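Macrophage migration inhibitory factor (Oncomelania hupensis, PDB 6LR3) is a member of the macrophage migration inhibitory factor family, whose small alpha/beta subunits assemble into a trimer, and is probably a cytokine-like signalling protein. Local coordinates at residues Pro2-Asn7 and Ala21-Met26; Lys13-Phe18 and Leu42-Asn47; Asn25-Ala30 and Leu74-Asp79; Asp82-His87 and Ile95-Ile100. All coordinates share one frame; numbering follows the deposited sequence.

Interaction 1: Pro2-Asn7 and Ala21-Met26; sequences PVITVN and AALTNM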
loop_
_atom_site.group_PDB
_atom_site.type_symbol
_atom_site.label_atom_id
_atom_site.label_comp_id
_atom_site.label_asym_id
_atom_site.label_seq_id
_atom_site.Cartn_x
_atom_site.Cartn_y
_atom_site.Cartn_z
ATOM N N PRO B 2 0.983 -1.453 -14.670
ATOM C CA PRO B 2 1.459 -0.598 -13.565
ATOM C C PRO B 2 0.313 -0.225 -12.628
ATOM O O PRO B 2 -0.830 -0.345 -13.014
ATOM C CB PRO B 2 2.055 0.680 -14.159
ATOM C CG PRO B 2 2.363 0.316 -15.590
ATOM C CD PRO B 2 1.262 -0.667 -15.925
ATOM N N VAL B 3 0.637 0.244 -11.432
ATOM C CA VAL B 3 -0.390 0.716 -10.476
ATOM C C VAL B 3 0.038 2.107 -10.024
ATOM O O VAL B 3 1.116 2.244 -9.440
ATOM C CB VAL B 3 -0.608 -0.227 -9.285
ATOM C CG1 VAL B 3 -1.663 0.337 -8.359
ATOM C CG2 VAL B 3 -0.942 -1.638 -9.716
ATOM N N ILE B 4 -0.821 3.088 -10.222
ATOM C CA ILE B 4 -0.651 4.438 -9.649
ATOM C C ILE B 4 -1.625 4.558 -8.494
ATOM O O ILE B 4 -2.823 4.470 -8.727
ATOM C CB ILE B 4 -0.933 5.546 -10.682
ATOM C CG1 ILE B 4 -0.364 5.259 -12.074
ATOM C CG2 ILE B 4 -0.426 6.884 -10.114
ATOM C CD1 ILE B 4 1.115 4.943 -12.091
ATOM N N THR B 5 -1.119 4.751 -7.300
ATOM C CA THR B 5 -1.932 4.914 -6.077
ATOM C C THR B 5 -1.787 6.352 -5.626
ATOM O O THR B 5 -0.658 6.824 -5.480
ATOM C CB THR B 5 -1.510 3.918 -4.998
ATOM O OG1 THR B 5 -1.569 2.601 -5.580
ATOM C CG2 THR B 5 -2.397 4.031 -3.777
ATOM N N VAL B 6 -2.900 7.040 -5.466
ATOM C CA VAL B 6 -2.903 8.458 -5.040
ATOM C C VAL B 6 -3.601 8.528 -3.686
ATOM O O VAL B 6 -4.798 8.240 -3.634
ATOM C CB VAL B 6 -3.576 9.354 -6.078
ATOM C CG1 VAL B 6 -3.629 10.784 -5.620
ATOM C CG2 VAL B 6 -2.846 9.270 -7.414
ATOM N N ASN B 7 -2.846 8.857 -2.643
ATOM C CA ASN B 7 -3.394 9.052 -1.279
ATOM C C ASN B 7 -3.464 10.562 -1.043
ATOM O O ASN B 7 -2.424 11.211 -0.964
ATOM C CB ASN B 7 -2.527 8.385 -0.217
ATOM C CG ASN B 7 -2.325 6.919 -0.505
ATOM O OD1 ASN B 7 -3.248 6.114 -0.296
ATOM N ND2 ASN B 7 -1.153 6.557 -1.036
ATOM N N ALA B 21 -8.676 9.043 -15.365
ATOM C CA ALA B 21 -8.515 8.842 -16.822
ATOM C C ALA B 21 -7.298 9.606 -17.313
ATOM O O ALA B 21 -6.509 9.060 -18.099
ATOM C CB ALA B 21 -9.769 9.279 -17.549
ATOM N N ALA B 22 -7.130 10.853 -16.880
ATOM C CA ALA B 22 -6.025 11.714 -17.350
ATOM C C ALA B 22 -4.713 11.131 -16.845
ATOM O O ALA B 22 -3.739 11.077 -17.619
ATOM C CB ALA B 22 -6.212 13.149 -16.895
ATOM N N LEU B 23 -4.687 10.706 -15.587
ATOM C CA LEU B 23 -3.475 10.118 -14.985
ATOM C C LEU B 23 -3.166 8.809 -15.673
ATOM O O LEU B 23 -1.990 8.568 -15.963
ATOM C CB LEU B 23 -3.710 9.979 -13.478
ATOM C CG LEU B 23 -2.522 9.549 -12.649
ATOM C CD1 LEU B 23 -1.341 10.440 -12.924
ATOM C CD2 LEU B 23 -2.901 9.602 -11.181
ATOM N N THR B 24 -4.187 7.993 -15.961
ATOM C CA THR B 24 -4.024 6.735 -16.708
ATOM C C THR B 24 -3.309 7.034 -18.018
ATOM O O THR B 24 -2.314 6.378 -18.317
ATOM C CB THR B 24 -5.367 6.055 -16.996
ATOM O OG1 THR B 24 -5.945 5.639 -15.754
ATOM C CG2 THR B 24 -5.195 4.847 -17.875
ATOM N N ASN B 25 -3.825 7.986 -18.779
ATOM C CA ASN B 25 -3.289 8.305 -20.127
ATOM C C ASN B 25 -1.858 8.822 -19.981
ATOM O O ASN B 25 -0.994 8.384 -20.725
ATOM C CB ASN B 25 -4.184 9.307 -20.846
ATOM C CG ASN B 25 -5.478 8.639 -21.306
ATOM O OD1 ASN B 25 -5.531 7.419 -21.396
ATOM N ND2 ASN B 25 -6.548 9.403 -21.445
ATOM N N MET B 26 -1.628 9.715 -19.048
ATOM C CA MET B 26 -0.315 10.367 -18.926
ATOM C C MET B 26 0.721 9.316 -18.530
ATOM O O MET B 26 1.820 9.304 -19.124
ATOM C CB MET B 26 -0.353 11.503 -17.897
ATOM C CG MET B 26 0.889 12.354 -17.920
ATOM S SD MET B 26 0.918 13.492 -16.515
ATOM C CE MET B 26 1.422 12.339 -15.241
#

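Interaction 2: Lys13-Phe18 and Leu42-Asn47; sequences KSIPVF and LRSGAN. With SO4 (sulfate ion), chain N.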
loop_
_atom_site.group_PDB
_atom_site.type_symbol
_atom_site.label_atom_id
_atom_site.label_comp_id
_atom_site.label_asym_id
_atom_site.label_seq_id
_atom_site.Cartn_x
_atom_site.Cartn_y
_atom_site.Cartn_z
ATOM N N LYS B 13 -15.185 15.278 -4.014
ATOM C CA LYS B 13 -16.059 16.274 -4.688
ATOM C C LYS B 13 -15.210 17.394 -5.320
ATOM O O LYS B 13 -15.708 18.055 -6.228
ATOM C CB LYS B 13 -17.095 16.853 -3.725
ATOM C CG LYS B 13 -16.533 17.723 -2.624
ATOM C CD LYS B 13 -16.556 19.208 -2.876
ATOM C CE LYS B 13 -15.627 19.972 -1.957
ATOM N NZ LYS B 13 -14.880 21.025 -2.701
ATOM N N SER B 14 -13.982 17.619 -4.848
ATOM C CA SER B 14 -13.076 18.693 -5.326
ATOM C C SER B 14 -12.279 18.232 -6.549
ATOM O O SER B 14 -11.619 19.075 -7.150
ATOM C CB SER B 14 -12.133 19.142 -4.264
ATOM O OG SER B 14 -12.848 19.580 -3.112
ATOM N N ILE B 15 -12.290 16.943 -6.860
ATOM C CA ILE B 15 -11.387 16.359 -7.887
ATOM C C ILE B 15 -12.131 16.226 -9.194
ATOM O O ILE B 15 -13.220 15.679 -9.243
ATOM C CB ILE B 15 -10.853 15.002 -7.406
ATOM C CG1 ILE B 15 -10.147 15.160 -6.069
ATOM C CG2 ILE B 15 -9.927 14.396 -8.467
ATOM C CD1 ILE B 15 -9.619 13.877 -5.505
ATOM N N PRO B 16 -11.542 16.683 -10.314
ATOM C CA PRO B 16 -12.176 16.534 -11.611
ATOM C C PRO B 16 -12.515 15.078 -11.890
ATOM O O PRO B 16 -11.722 14.182 -11.576
ATOM C CB PRO B 16 -11.140 17.072 -12.588
ATOM C CG PRO B 16 -10.397 18.063 -11.779
ATOM C CD PRO B 16 -10.274 17.410 -10.433
ATOM N N VAL B 17 -13.666 14.857 -12.501
ATOM C CA VAL B 17 -14.166 13.470 -12.728
ATOM C C VAL B 17 -13.193 12.718 -13.644
ATOM O O VAL B 17 -13.179 11.496 -13.553
ATOM C CB VAL B 17 -15.585 13.494 -13.340
ATOM C CG1 VAL B 17 -16.585 14.065 -12.350
ATOM C CG2 VAL B 17 -15.623 14.266 -14.641
ATOM N N PHE B 18 -12.415 13.422 -14.490
ATOM C CA PHE B 18 -11.531 12.769 -15.481
ATOM C C PHE B 18 -10.115 12.632 -14.926
ATOM O O PHE B 18 -9.249 12.199 -15.662
ATOM C CB PHE B 18 -11.563 13.478 -16.828
ATOM C CG PHE B 18 -11.042 14.881 -16.800
ATOM C CD1 PHE B 18 -11.836 15.951 -16.436
ATOM C CD2 PHE B 18 -9.732 15.130 -17.197
ATOM C CE1 PHE B 18 -11.339 17.242 -16.513
ATOM C CE2 PHE B 18 -9.219 16.420 -17.186
ATOM C CZ PHE B 18 -10.031 17.466 -16.853
ATOM N N LEU B 42 -7.398 5.696 -6.555
ATOM C CA LEU B 42 -7.523 7.033 -5.941
ATOM C C LEU B 42 -8.134 6.908 -4.552
ATOM O O LEU B 42 -9.265 6.483 -4.433
ATOM C CB LEU B 42 -8.376 7.929 -6.834
ATOM C CG LEU B 42 -8.674 9.315 -6.272
ATOM C CD1 LEU B 42 -7.418 10.092 -5.959
ATOM C CD2 LEU B 42 -9.554 10.078 -7.234
ATOM N N ARG B 43 -7.356 7.257 -3.550
ATOM C CA ARG B 43 -7.838 7.377 -2.155
ATOM C C ARG B 43 -7.994 8.870 -1.880
ATOM O O ARG B 43 -7.039 9.526 -1.470
ATOM C CB ARG B 43 -6.880 6.732 -1.157
ATOM C CG ARG B 43 -6.783 5.220 -1.282
ATOM C CD ARG B 43 -5.831 4.805 -2.380
ATOM N NE ARG B 43 -5.607 3.373 -2.447
ATOM C CZ ARG B 43 -4.702 2.706 -1.744
ATOM N NH1 ARG B 43 -3.887 3.329 -0.888
ATOM N NH2 ARG B 43 -4.563 1.399 -1.957
ATOM N N SER B 44 -9.177 9.380 -2.160
ATOM C CA SER B 44 -9.478 10.809 -1.891
ATOM C C SER B 44 -10.205 10.904 -0.545
ATOM O O SER B 44 -10.729 9.871 -0.053
ATOM C CB SER B 44 -10.266 11.392 -3.024
ATOM O OG SER B 44 -11.489 10.738 -3.115
ATOM N N GLY B 45 -10.163 12.083 0.045
ATOM C CA GLY B 45 -10.721 12.326 1.386
ATOM C C GLY B 45 -10.055 11.410 2.391
ATOM O O GLY B 45 -10.674 11.101 3.432
ATOM N N ALA B 46 -8.830 10.992 2.120
ATOM C CA ALA B 46 -8.072 10.084 2.994
ATOM C C ALA B 46 -7.681 10.829 4.261
ATOM O O ALA B 46 -7.464 12.059 4.208
ATOM C CB ALA B 46 -6.898 9.498 2.283
ATOM N N ASN B 47 -7.579 10.095 5.364
ATOM C CA ASN B 47 -7.102 10.688 6.634
ATOM C C ASN B 47 -5.580 10.666 6.632
ATOM O O ASN B 47 -4.971 9.886 7.377
ATOM C CB ASN B 47 -7.690 9.994 7.844
ATOM C CG ASN B 47 -7.368 10.796 9.077
ATOM O OD1 ASN B 47 -6.727 11.855 8.997
ATOM N ND2 ASN B 47 -7.770 10.274 10.222
HETATM S S SO4 N . -1.678 0.569 0.442
HETATM O O1 SO4 N . -2.593 0.038 -0.574
HETATM O O2 SO4 N . -2.134 0.174 1.781
HETATM O O3 SO4 N . -1.730 2.028 0.376
HETATM O O4 SO4 N . -0.348 0.135 0.191
#

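Interaction 3: Asn25-Ala30 and Leu74-Asp79; sequences NMMTKA and LAMARD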
loop_
_atom_site.group_PDB
_atom_site.type_symbol
_atom_site.label_atom_id
_atom_site.label_comp_id
_atom_site.label_asym_id
_atom_site.label_seq_id
_atom_site.Cartn_x
_atom_site.Cartn_y
_atom_site.Cartn_z
ATOM N N ASN B 25 -3.825 7.986 -18.779
ATOM C CA ASN B 25 -3.289 8.305 -20.127
ATOM C C ASN B 25 -1.858 8.822 -19.981
ATOM O O ASN B 25 -0.994 8.384 -20.725
ATOM C CB ASN B 25 -4.184 9.307 -20.846
ATOM C CG ASN B 25 -5.478 8.639 -21.306
ATOM O OD1 ASN B 25 -5.531 7.419 -21.396
ATOM N ND2 ASN B 25 -6.548 9.403 -21.445
ATOM N N MET B 26 -1.628 9.715 -19.048
ATOM C CA MET B 26 -0.315 10.367 -18.926
ATOM C C MET B 26 0.721 9.316 -18.530
ATOM O O MET B 26 1.820 9.304 -19.124
ATOM C CB MET B 26 -0.353 11.503 -17.897
ATOM C CG MET B 26 0.889 12.354 -17.920
ATOM S SD MET B 26 0.918 13.492 -16.515
ATOM C CE MET B 26 1.422 12.339 -15.241
ATOM N N MET B 27 0.376 8.431 -17.599
ATOM C CA MET B 27 1.368 7.458 -17.096
ATOM C C MET B 27 1.478 6.278 -18.059
ATOM O O MET B 27 2.553 5.688 -18.083
ATOM C CB MET B 27 1.031 7.002 -15.674
ATOM C CG MET B 27 1.165 8.141 -14.657
ATOM S SD MET B 27 2.788 8.858 -14.605
ATOM C CE MET B 27 3.702 7.526 -13.805
ATOM N N THR B 28 0.461 5.967 -18.859
ATOM C CA THR B 28 0.588 4.949 -19.933
ATOM C C THR B 28 1.664 5.409 -20.908
ATOM O O THR B 28 2.554 4.591 -21.273
ATOM C CB THR B 28 -0.741 4.736 -20.656
ATOM O OG1 THR B 28 -1.586 4.102 -19.691
ATOM C CG2 THR B 28 -0.613 3.880 -21.893
ATOM N N LYS B 29 1.594 6.678 -21.303
ATOM C CA LYS B 29 2.587 7.252 -22.251
ATOM C C LYS B 29 3.954 7.280 -21.578
ATOM O O LYS B 29 4.937 6.870 -22.214
ATOM C CB LYS B 29 2.171 8.650 -22.687
ATOM C CG LYS B 29 0.950 8.655 -23.591
ATOM C CD LYS B 29 0.663 10.036 -24.142
ATOM C CE LYS B 29 -0.786 10.516 -24.075
ATOM N NZ LYS B 29 -1.702 9.618 -24.814
ATOM N N ALA B 30 4.032 7.763 -20.332
ATOM C CA ALA B 30 5.320 7.923 -19.632
ATOM C C ALA B 30 5.993 6.569 -19.434
ATOM O O ALA B 30 7.200 6.491 -19.634
ATOM C CB ALA B 30 5.129 8.666 -18.335
ATOM N N LEU B 74 12.332 11.246 -12.033
ATOM C CA LEU B 74 12.249 12.709 -11.858
ATOM C C LEU B 74 11.272 13.289 -12.872
ATOM O O LEU B 74 10.476 14.133 -12.487
ATOM C CB LEU B 74 13.632 13.337 -12.006
ATOM C CG LEU B 74 13.617 14.860 -11.892
ATOM C CD1 LEU B 74 13.026 15.310 -10.578
ATOM C CD2 LEU B 74 14.995 15.439 -12.048
ATOM N N ALA B 75 11.340 12.872 -14.132
ATOM C CA ALA B 75 10.487 13.410 -15.220
ATOM C C ALA B 75 9.028 13.099 -14.885
ATOM O O ALA B 75 8.164 13.982 -15.004
ATOM C CB ALA B 75 10.880 12.812 -16.551
ATOM N N MET B 76 8.747 11.869 -14.469
ATOM C CA MET B 76 7.372 11.439 -14.165
ATOM C C MET B 76 6.919 12.160 -12.911
ATOM O O MET B 76 5.775 12.570 -12.889
ATOM C CB MET B 76 7.293 9.930 -13.981
ATOM C CG MET B 76 7.369 9.256 -15.310
ATOM S SD MET B 76 7.179 7.467 -15.169
ATOM C CE MET B 76 8.670 6.919 -14.367
ATOM N N ALA B 77 7.770 12.302 -11.898
ATOM C CA ALA B 77 7.395 13.015 -10.666
ATOM C C ALA B 77 6.931 14.433 -11.031
ATOM O O ALA B 77 5.897 14.857 -10.547
ATOM C CB ALA B 77 8.525 13.013 -9.689
ATOM N N ARG B 78 7.693 15.156 -11.841
ATOM C CA ARG B 78 7.376 16.561 -12.198
ATOM C C ARG B 78 6.037 16.578 -12.938
ATOM O O ARG B 78 5.206 17.468 -12.652
ATOM C CB ARG B 78 8.536 17.215 -12.959
ATOM C CG ARG B 78 9.789 17.407 -12.115
ATOM C CD ARG B 78 10.812 18.338 -12.782
ATOM N NE ARG B 78 10.164 19.643 -12.688
ATOM C CZ ARG B 78 10.293 20.538 -11.689
ATOM N NH1 ARG B 78 11.209 20.355 -10.751
ATOM N NH2 ARG B 78 9.510 21.620 -11.649
ATOM N N ASP B 79 5.817 15.650 -13.865
ATOM C CA ASP B 79 4.565 15.584 -14.654
ATOM C C ASP B 79 3.402 15.240 -13.732
ATOM O O ASP B 79 2.343 15.848 -13.879
ATOM C CB ASP B 79 4.702 14.592 -15.796
ATOM C CG ASP B 79 5.523 15.128 -16.957
ATOM O OD1 ASP B 79 5.784 16.360 -16.987
ATOM O OD2 ASP B 79 5.904 14.317 -17.782
#

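Interaction 4: Asp82-His87 and Ile95-Ile100; sequences DMFIEH and IVIRFI. With SO4 (sulfate ion), chain M.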
loop_
_atom_site.group_PDB
_atom_site.type_symbol
_atom_site.label_atom_id
_atom_site.label_comp_id
_atom_site.label_asym_id
_atom_site.label_seq_id
_atom_site.Cartn_x
_atom_site.Cartn_y
_atom_site.Cartn_z
ATOM N N ASP B 82 2.622 18.224 -11.590
ATOM C CA ASP B 82 1.893 19.265 -12.367
ATOM C C ASP B 82 0.401 18.902 -12.422
ATOM O O ASP B 82 -0.453 19.813 -12.285
ATOM C CB ASP B 82 2.459 19.423 -13.767
ATOM C CG ASP B 82 3.815 20.087 -13.829
ATOM O OD1 ASP B 82 4.326 20.539 -12.805
ATOM O OD2 ASP B 82 4.344 20.126 -14.926
ATOM N N MET B 83 0.094 17.628 -12.670
ATOM C CA MET B 83 -1.311 17.182 -12.755
ATOM C C MET B 83 -1.960 17.302 -11.374
ATOM O O MET B 83 -3.112 17.692 -11.305
ATOM C CB MET B 83 -1.387 15.737 -13.272
ATOM C CG MET B 83 -2.777 15.333 -13.528
ATOM S SD MET B 83 -2.848 13.783 -14.433
ATOM C CE MET B 83 -2.197 14.222 -16.032
ATOM N N PHE B 84 -1.265 16.958 -10.295
ATOM C CA PHE B 84 -1.829 17.049 -8.926
ATOM C C PHE B 84 -2.074 18.497 -8.571
ATOM O O PHE B 84 -3.071 18.803 -7.943
ATOM C CB PHE B 84 -0.884 16.431 -7.892
ATOM C CG PHE B 84 -0.658 14.950 -8.042
ATOM C CD1 PHE B 84 -1.516 14.136 -8.763
ATOM C CD2 PHE B 84 0.443 14.369 -7.438
ATOM C CE1 PHE B 84 -1.257 12.773 -8.885
ATOM C CE2 PHE B 84 0.677 13.007 -7.533
ATOM C CZ PHE B 84 -0.199 12.206 -8.209
ATOM N N ILE B 85 -1.142 19.380 -8.928
ATOM C CA ILE B 85 -1.298 20.838 -8.668
ATOM C C ILE B 85 -2.567 21.313 -9.399
ATOM O O ILE B 85 -3.408 21.939 -8.776
ATOM C CB ILE B 85 -0.030 21.584 -9.116
ATOM C CG1 ILE B 85 1.153 21.282 -8.191
ATOM C CG2 ILE B 85 -0.298 23.079 -9.248
ATOM C CD1 ILE B 85 2.522 21.568 -8.798
ATOM N N GLU B 86 -2.717 20.957 -10.674
ATOM C CA GLU B 86 -3.831 21.471 -11.501
ATOM C C GLU B 86 -5.149 20.886 -11.009
ATOM O O GLU B 86 -6.125 21.632 -10.888
ATOM C CB GLU B 86 -3.561 21.118 -12.966
ATOM C CG GLU B 86 -4.654 21.555 -13.886
ATOM C CD GLU B 86 -4.054 21.805 -15.242
ATOM O OE1 GLU B 86 -3.476 20.820 -15.773
ATOM O OE2 GLU B 86 -4.074 22.967 -15.685
ATOM N N HIS B 87 -5.194 19.579 -10.758
ATOM C CA HIS B 87 -6.461 18.858 -10.475
ATOM C C HIS B 87 -6.844 18.887 -8.986
ATOM O O HIS B 87 -8.037 18.961 -8.690
ATOM C CB HIS B 87 -6.358 17.407 -10.913
ATOM C CG HIS B 87 -6.472 17.104 -12.366
ATOM N ND1 HIS B 87 -7.628 16.444 -12.807
ATOM C CD2 HIS B 87 -5.674 17.280 -13.457
ATOM C CE1 HIS B 87 -7.525 16.260 -14.117
ATOM N NE2 HIS B 87 -6.374 16.830 -14.542
ATOM N N ILE B 95 3.626 17.439 -1.986
ATOM C CA ILE B 95 3.532 16.196 -2.814
ATOM C C ILE B 95 4.803 15.371 -2.635
ATOM O O ILE B 95 5.881 15.887 -2.871
ATOM C CB ILE B 95 3.306 16.519 -4.301
ATOM C CG1 ILE B 95 2.065 17.378 -4.498
ATOM C CG2 ILE B 95 3.253 15.249 -5.127
ATOM C CD1 ILE B 95 1.966 18.007 -5.880
ATOM N N VAL B 96 4.611 14.095 -2.324
ATOM C CA VAL B 96 5.699 13.094 -2.296
ATOM C C VAL B 96 5.238 11.911 -3.145
ATOM O O VAL B 96 4.092 11.496 -3.031
ATOM C CB VAL B 96 6.045 12.677 -0.866
ATOM C CG1 VAL B 96 6.949 11.455 -0.831
ATOM C CG2 VAL B 96 6.686 13.836 -0.121
ATOM N N ILE B 97 6.110 11.395 -3.975
ATOM C CA ILE B 97 5.812 10.243 -4.867
ATOM C C ILE B 97 6.912 9.203 -4.691
ATOM O O ILE B 97 8.079 9.543 -4.779
ATOM C CB ILE B 97 5.672 10.675 -6.338
ATOM C CG1 ILE B 97 4.680 11.823 -6.520
ATOM C CG2 ILE B 97 5.326 9.461 -7.179
ATOM C CD1 ILE B 97 4.799 12.551 -7.846
ATOM N N ARG B 98 6.526 7.964 -4.447
ATOM C CA ARG B 98 7.465 6.839 -4.356
ATOM C C ARG B 98 7.294 5.982 -5.605
ATOM O O ARG B 98 6.180 5.602 -5.964
ATOM C CB ARG B 98 7.224 6.021 -3.100
ATOM C CG ARG B 98 8.118 4.808 -2.976
ATOM C CD ARG B 98 7.852 4.071 -1.692
ATOM N NE ARG B 98 8.489 2.785 -1.830
ATOM C CZ ARG B 98 8.031 1.639 -1.386
ATOM N NH1 ARG B 98 6.946 1.577 -0.638
ATOM N NH2 ARG B 98 8.675 0.526 -1.709
ATOM N N PHE B 99 8.422 5.670 -6.228
ATOM C CA PHE B 99 8.526 4.800 -7.412
ATOM C C PHE B 99 8.956 3.419 -6.912
ATOM O O PHE B 99 9.949 3.300 -6.222
ATOM C CB PHE B 99 9.466 5.445 -8.420
ATOM C CG PHE B 99 8.936 6.766 -8.921
ATOM C CD1 PHE B 99 8.104 6.799 -10.023
ATOM C CD2 PHE B 99 9.205 7.942 -8.249
ATOM C CE1 PHE B 99 7.580 8.008 -10.469
ATOM C CE2 PHE B 99 8.674 9.144 -8.700
ATOM C CZ PHE B 99 7.863 9.170 -9.802
ATOM N N ILE B 100 8.159 2.405 -7.224
ATOM C CA ILE B 100 8.288 1.032 -6.676
ATOM C C ILE B 100 8.512 0.054 -7.824
ATOM O O ILE B 100 7.587 -0.311 -8.548
ATOM C CB ILE B 100 7.067 0.654 -5.833
ATOM C CG1 ILE B 100 6.750 1.720 -4.777
ATOM C CG2 ILE B 100 7.297 -0.729 -5.228
ATOM C CD1 ILE B 100 5.560 1.411 -3.912
HETATM S S SO4 M . 5.638 -1.877 -1.037
HETATM O O1 SO4 M . 5.624 -0.704 -0.200
HETATM O O2 SO4 M . 4.791 -2.895 -0.430
HETATM O O3 SO4 M . 6.937 -2.352 -1.181
HETATM O O4 SO4 M . 5.060 -1.526 -2.295
#

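Interaction 1: Pro2-Asn7 and Ala21-Met26
Where I4 and V6 meet L23 the touching surfaces are wholly apolar, and the shortest polar bond within the two segments is the helical one from M26 N to A22 O, 2.9 Å. That bond belongs to the helical turn from which L23 projects. L23 has CG anti to the backbone N (chi1 -173°), which carries its branch out from the helix, and CD2 alone of its two methyls makes the contact. It is placed almost evenly between two partners, 3.8 Å from I4 CG2 and 3.8 Å from V6 CG2. The I4 and V6 methyls are themselves neighbours, with I4 CG2 4.3 Å from V6 CG2, so they form a shallow notch that receives the leucine. V6 meets it tip to tip, whereas I4 runs across it at a slant. Between them T5 points its CB away from the helix, the usual alternation of a beta strand.

Strand 3-8 and helix 19-31 are the first two elements of a beta-alpha-beta unit completed by strand 39-43, and this is one of the contacts by which the helix packs on the sheet. M83 and F84 of helix 70-88 add to the same apolar layer, the first against L23 and the second against V6. At the end of the segment N7 makes a polar bond instead, ND2 to F59 O. Since every touching group is a methyl, the contact probably depends on close apolar packing and exclusion of water, not on directional bonds.

Interaction 2: Lys13-Phe18 and Leu42-Asn47
I15 pushes its CD1 methyl against the end of the strand: it lies 3.6 Å from S44 CB and 4.2 Å from L42 CD2. The serine offers its methylene carbon, not its hydroxyl, to this apolar contact, while L42 and I15 meet tip to tip. An extended outer torsion (chi2 179°) gives the isoleucine the length needed to bring CD1 this far from its own backbone. Further support for the pair comes from V10 and L88, which touch I15, and from V6 and F19, which touch L42.

The contact sits at one end of a beta-alpha-beta unit. Segment 13-18 leads into helix 19-31, with F18 at the N-cap position, and segment 42-47 leaves strand 39-43 through a turn in which G45 has a positive phi.

R43, between L42 and S44, serves a different site. Its guanidinium meets a sulfate ion edge-on, through two nearly straight hydrogen bonds: NH2 to sulfate O1 (2.8 Å, 175°) and NH1 to sulfate O3 (2.8 Å, 168°). The R43 residues of the second and third subunits bind the same sulfate, which is probably from the crystallisation liquor and would balance their gathered charge. Behind this first shell D41 OD2 forms a salt bridge with R43 NH2, and N7 OD1 accepts a bond from R43 NH1; both probably help to orient the group.

Interaction 3: Asn25-Ala30 and Leu74-Asp79
M27 and M76 supply the inner apolar contact, the M27 CE methyl lying 3.7 Å from M76 SD as the two chains slant across each other. Bends at chi2 (-58°) and chi3 (-72°) swing the M27 methyl round to the opposite helix. A30 meets the same methionine with its CB, 3.8 Å from M76 CG. M76 is thus touched by two residues about one helical turn apart, and the small alanine is consistent with the close approach of the backbones here, A30 CA and M76 CA lying 6.8 Å apart.

A thioether also meets backbone. The bent end of M26 slants across D79, with SD 3.8 Å from D79 O and 4.0 Å from D79 CB. This is van der Waals contact at the more exposed margin, and the aspartate takes part through its main chain and CB.

The axes of segments 25-30 and 74-79 approach to 11.2 Å at 167°, nearly antiparallel. They belong to helices 19-31 and 70-88, which pack on the four-stranded sheet as in the alpha/beta fold of the MIF family. F99 of strand 95-101 packs against M76 and A77, and S108 of the third subunit against A77.

Interaction 4: Asp82-His87 and Ile95-Ile100
F84 and I95 make the main apolar contact between helix and strand. The isoleucine uses both of its branches: CG2 comes up to the ring edge, in the ring plane, 3.7 Å from F84 CD2, while CD1 lies 3.8 Å from F84 CB. The same CD1 meets I85 CG1 at 4.1 Å, the two side chains crossing at about a right angle. Farther along the strand I97 adds its CD1 methyl, 4.2 Å from F84 CE2. I95 and I97 face the helix; V96 points away.

Polar contact with a sulfate ion is made by R98 through its extended chain. NH1 donates to sulfate O1 (2.7 Å, 159°), and NH2 makes only a weak bond to sulfate O3. I100 CD1 lies over one guanidinium face, 3.5 Å above its plane. R98 of each of the other two subunits also binds this sulfate, and E63 of the third subunit forms a salt bridge with R98 NH1.

Helix 70-88 covers the sheet here within the beta-alpha-beta unit of strands 58-64 and 95-101; F84 also touches V58 and A60. At the sheet's outer edge V96, I97 and R98 pair antiparallel with a strand of the third subunit, extending the sheet.

From the N terminus, interaction 1 closes the first loop, returning helix 19-31 to strand 3-8. Interaction 2 crosses it: segment 13-18 lies inside that loop, yet its partner 42-47 follows it and begins on strand 39-43, the neighbour of strand 3-8 in the sheet. Interaction 3 begins where interaction 1 ends, sharing N25 and M26, and spans the long excursion to helix 70-88; it crosses interaction 2 as well. Interaction 4 opens only after all three have closed and returns that helix to strand 95-101. None nests within another. Together they tie both helices to one four-stranded sheet and to each other, with M83 joining interactions 1, 3 and 4 through its contact with M26.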